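Local coordinates for tudor domain-containing protein 1 (Homo sapiens, PDB 5M9N) that probably helps silence transposable elements through the piRNA pathway during spermatogenesis, its extended Tudor domain here holding a symmetrically dimethylated arginine peptide, at residues A62-Q74 / C90-A102. Numbering follows the deposited sequence.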
# COMPACT_ATOMS: atom_id res chain seq x y z
N ALA A 62 -13.88 0.44 3.47
CA ALA A 62 -14.64 1.42 4.22
C ALA A 62 -15.24 0.73 5.42
O ALA A 62 -15.38 1.33 6.45
CB ALA A 62 -15.74 2.06 3.37
N GLU A 63 -15.59 -0.53 5.24
CA GLU A 63 -16.11 -1.38 6.32
C GLU A 63 -15.05 -1.62 7.42
O GLU A 63 -15.33 -1.51 8.62
CB GLU A 63 -16.60 -2.70 5.71
CG GLU A 63 -16.62 -3.91 6.63
CD GLU A 63 -17.62 -4.98 6.21
OE1 GLU A 63 -18.15 -4.95 5.06
OE2 GLU A 63 -17.91 -5.85 7.08
N LEU A 64 -13.84 -1.93 6.98
CA LEU A 64 -12.71 -2.13 7.92
C LEU A 64 -12.48 -0.89 8.72
O LEU A 64 -12.37 -0.93 9.94
CB LEU A 64 -11.46 -2.49 7.13
CG LEU A 64 -10.16 -2.65 7.91
CD1 LEU A 64 -10.31 -3.71 9.00
CD2 LEU A 64 -9.07 -3.02 6.95
N GLN A 65 -12.37 0.22 8.03
CA GLN A 65 -12.19 1.52 8.64
C GLN A 65 -13.28 1.88 9.64
O GLN A 65 -13.00 2.47 10.67
CB GLN A 65 -12.11 2.60 7.57
CG GLN A 65 -10.95 2.39 6.56
CD GLN A 65 -9.61 2.51 7.25
OE1 GLN A 65 -9.35 3.55 7.86
NE2 GLN A 65 -8.77 1.46 7.20
N ALA A 66 -14.54 1.49 9.37
CA ALA A 66 -15.60 1.69 10.37
C ALA A 66 -15.36 0.81 11.60
O ALA A 66 -15.55 1.26 12.73
CB ALA A 66 -16.96 1.38 9.76
N SER A 67 -14.96 -0.44 11.37
CA SER A 67 -14.70 -1.34 12.48
C SER A 67 -13.53 -0.88 13.32
O SER A 67 -13.52 -0.99 14.56
CB SER A 67 -14.41 -2.73 11.99
OG SER A 67 -15.48 -3.21 11.28
N LEU A 68 -12.52 -0.36 12.63
CA LEU A 68 -11.29 0.11 13.31
C LEU A 68 -11.61 1.31 14.24
O LEU A 68 -11.08 1.42 15.32
CB LEU A 68 -10.23 0.47 12.28
CG LEU A 68 -9.33 -0.67 11.81
CD1 LEU A 68 -8.57 -0.28 10.54
CD2 LEU A 68 -8.35 -1.09 12.91
N SER A 69 -12.46 2.19 13.74
CA SER A 69 -12.89 3.40 14.44
C SER A 69 -13.70 3.00 15.66
O SER A 69 -13.48 3.50 16.74
CB SER A 69 -13.78 4.22 13.50
OG SER A 69 -14.45 5.23 14.24
N LYS A 70 -14.62 2.07 15.48
CA LYS A 70 -15.40 1.58 16.59
C LYS A 70 -14.56 0.93 17.68
O LYS A 70 -14.78 1.15 18.86
CB LYS A 70 -16.41 0.58 16.06
CG LYS A 70 -17.34 0.07 17.13
CD LYS A 70 -18.40 -0.81 16.52
CE LYS A 70 -19.30 -1.40 17.61
NZ LYS A 70 -20.33 -2.31 17.00
N TYR A 71 -13.58 0.14 17.24
CA TYR A 71 -12.75 -0.64 18.12
C TYR A 71 -11.78 0.27 18.87
O TYR A 71 -11.70 0.18 20.10
CB TYR A 71 -12.01 -1.73 17.32
CG TYR A 71 -10.75 -2.24 17.98
CD1 TYR A 71 -10.80 -3.21 19.00
CD2 TYR A 71 -9.51 -1.75 17.60
CE1 TYR A 71 -9.63 -3.66 19.62
CE2 TYR A 71 -8.32 -2.19 18.22
CZ TYR A 71 -8.38 -3.15 19.20
OH TYR A 71 -7.21 -3.56 19.76
N CYS A 72 -11.07 1.13 18.15
CA CYS A 72 -10.10 2.02 18.79
C CYS A 72 -10.76 3.01 19.74
O CYS A 72 -10.16 3.34 20.75
CB CYS A 72 -9.22 2.75 17.77
SG CYS A 72 -8.12 1.62 16.89
N ASP A 73 -12.01 3.40 19.48
CA ASP A 73 -12.75 4.27 20.42
C ASP A 73 -13.05 3.66 21.80
O ASP A 73 -13.26 4.40 22.75
CB ASP A 73 -14.05 4.79 19.79
CG ASP A 73 -13.77 5.78 18.68
OD1 ASP A 73 -12.61 6.17 18.44
OD2 ASP A 73 -14.71 6.16 17.99
N GLN A 74 -13.06 2.34 21.90
CA GLN A 74 -13.29 1.67 23.15
C GLN A 74 -12.06 1.40 23.96
O GLN A 74 -12.16 0.91 25.10
CB GLN A 74 -13.96 0.35 22.91
CG GLN A 74 -15.35 0.54 22.37
CD GLN A 74 -15.96 -0.79 22.10
OE1 GLN A 74 -16.48 -1.42 23.00
NE2 GLN A 74 -15.84 -1.26 20.86
N CYS A 90 -2.86 -0.47 15.03
CA CYS A 90 -3.69 0.63 14.51
C CYS A 90 -2.92 1.93 14.68
O CYS A 90 -2.21 2.11 15.69
CB CYS A 90 -5.04 0.69 15.21
SG CYS A 90 -5.91 -0.88 15.33
N ALA A 91 -2.96 2.75 13.64
CA ALA A 91 -2.36 4.06 13.59
C ALA A 91 -3.41 5.08 13.13
O ALA A 91 -4.16 4.81 12.15
CB ALA A 91 -1.22 4.04 12.63
N GLN A 92 -3.45 6.24 13.80
CA GLN A 92 -4.37 7.31 13.42
C GLN A 92 -3.69 8.29 12.47
O GLN A 92 -2.75 9.02 12.84
CB GLN A 92 -4.80 8.01 14.72
CG GLN A 92 -5.97 8.90 14.63
CD GLN A 92 -6.35 9.47 15.98
OE1 GLN A 92 -5.61 9.36 16.98
NE2 GLN A 92 -7.44 10.11 16.01
N PHE A 93 -4.11 8.26 11.22
CA PHE A 93 -3.52 9.02 10.12
C PHE A 93 -3.57 10.50 10.41
O PHE A 93 -4.57 10.99 10.90
CB PHE A 93 -4.29 8.65 8.82
CG PHE A 93 -3.75 9.26 7.55
CD1 PHE A 93 -2.39 9.48 7.34
CD2 PHE A 93 -4.63 9.53 6.50
CE1 PHE A 93 -1.92 10.01 6.15
CE2 PHE A 93 -4.18 10.07 5.32
CZ PHE A 93 -2.83 10.30 5.13
N SER A 94 -2.46 11.22 10.16
CA SER A 94 -2.42 12.61 10.55
C SER A 94 -3.44 13.48 9.78
O SER A 94 -3.92 14.44 10.34
CB SER A 94 -1.05 13.23 10.34
OG SER A 94 -0.69 13.02 9.01
N GLU A 95 -3.65 13.16 8.52
CA GLU A 95 -4.46 14.04 7.63
C GLU A 95 -5.99 13.96 7.83
O GLU A 95 -6.69 14.89 7.47
CB GLU A 95 -4.17 13.75 6.17
CG GLU A 95 -2.81 14.13 5.61
CD GLU A 95 -2.74 13.82 4.10
OE1 GLU A 95 -3.55 14.37 3.33
OE2 GLU A 95 -1.89 13.02 3.65
N ASP A 96 -6.51 12.85 8.35
CA ASP A 96 -7.97 12.75 8.59
C ASP A 96 -8.29 12.23 10.00
O ASP A 96 -9.44 12.13 10.36
CB ASP A 96 -8.63 11.84 7.51
CG ASP A 96 -8.16 10.38 7.58
OD1 ASP A 96 -7.33 10.06 8.47
OD2 ASP A 96 -8.58 9.53 6.76
N ASP A 97 -7.28 11.81 10.77
CA ASP A 97 -7.49 11.31 12.14
C ASP A 97 -8.31 10.07 12.25
O ASP A 97 -8.79 9.74 13.33
CB ASP A 97 -8.04 12.40 13.08
CG ASP A 97 -7.03 13.47 13.33
OD1 ASP A 97 -5.84 13.11 13.52
OD2 ASP A 97 -7.40 14.66 13.36
N GLN A 98 -8.37 9.31 11.15
CA GLN A 98 -9.05 8.06 11.14
C GLN A 98 -8.00 7.02 11.40
O GLN A 98 -6.85 7.28 11.18
CB GLN A 98 -9.68 7.86 9.78
CG GLN A 98 -10.66 8.96 9.42
CD GLN A 98 -11.66 9.25 10.52
OE1 GLN A 98 -11.56 10.27 11.20
NE2 GLN A 98 -12.58 8.32 10.77
N TRP A 99 -8.46 5.84 11.79
CA TRP A 99 -7.66 4.72 12.19
C TRP A 99 -7.47 3.75 11.00
O TRP A 99 -8.41 3.44 10.28
CB TRP A 99 -8.34 4.01 13.34
CG TRP A 99 -8.18 4.83 14.63
CD1 TRP A 99 -9.13 5.67 15.18
CD2 TRP A 99 -7.06 4.89 15.49
NE1 TRP A 99 -8.68 6.22 16.31
CE2 TRP A 99 -7.40 5.77 16.55
CE3 TRP A 99 -5.80 4.27 15.51
CZ2 TRP A 99 -6.54 6.05 17.59
CZ3 TRP A 99 -4.92 4.57 16.54
CH2 TRP A 99 -5.31 5.45 17.60
N TYR A 100 -6.23 3.32 10.81
CA TYR A 100 -5.82 2.47 9.69
C TYR A 100 -4.95 1.36 10.21
O TYR A 100 -4.37 1.51 11.30
CB TYR A 100 -5.08 3.32 8.65
CG TYR A 100 -5.97 4.34 7.95
CD1 TYR A 100 -6.69 4.05 6.82
CD2 TYR A 100 -6.09 5.61 8.47
CE1 TYR A 100 -7.58 5.01 6.24
CE2 TYR A 100 -6.89 6.56 7.91
CZ TYR A 100 -7.66 6.25 6.79
OH TYR A 100 -8.38 7.28 6.31
N ARG A 101 -4.79 0.30 9.43
CA ARG A 101 -3.83 -0.76 9.77
C ARG A 101 -2.41 -0.36 9.37
O ARG A 101 -2.14 0.25 8.32
CB ARG A 101 -4.28 -2.08 9.19
CG ARG A 101 -5.67 -2.45 9.64
CD ARG A 101 -6.07 -3.82 9.25
NE ARG A 101 -5.91 -4.09 7.82
CZ ARG A 101 -6.33 -5.19 7.23
NH1 ARG A 101 -6.93 -6.15 7.90
NH2 ARG A 101 -6.13 -5.36 5.95
N ALA A 102 -1.46 -0.61 10.27
CA ALA A 102 -0.15 -0.09 10.03
C ALA A 102 0.93 -1.04 10.57
O ALA A 102 0.73 -1.67 11.59
CB ALA A 102 0.01 1.26 10.66
O HOH W 1 -11.07 4.52 10.23
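Cys72 sets its CB over the five-membered ring of Trp99, 3.6 Å from the centroid and 5° off the normal: a CH-pi contact where the helix of an extended Tudor domain packs on the antiparallel sheet of its Tudor core. The sulfur, turned beside the backbone N (chi1 -67°), stays over the same indole face, with Cys72 SG 3.7 Å from Trp99 CD2, and also touches Cys90 CB. Gln92 CB lies against the opposite face, so the indole is layered between Cys72 of the helix and Gln92 of the adjacent strand. One turn back, Leu68 splits its branches: CD2 meets Cys90 SG at 3.4 Å, while CD1 rests on Arg101 CG. That Cys90 sulfur also approaches the edge of the Tyr71 ring, 4.0 Å from Tyr71 CE2. Leu64 CD2 sits over the centre of one face of the Arg101 guanidinium; Asp119 and the carbonyls of Leu138 and Leu141 hold the charged group from elsewhere. The helix 62-73 crosses strand 99-102 at 102°, with axes 7.6 Å apart. Farther out, a disulfide ties Cys72 to Cys132 on strand 131-132. At the hairpin end, Tyr100 and Phe93 pack on a modified side chain of the bound peptide, and Asp96 OD1 accepts from Gln98 N in an Asx turn. A water lies between helix and strand, at hydrogen-bonding distance from Gln65 O and, at 2.9 Å, from Trp99 O.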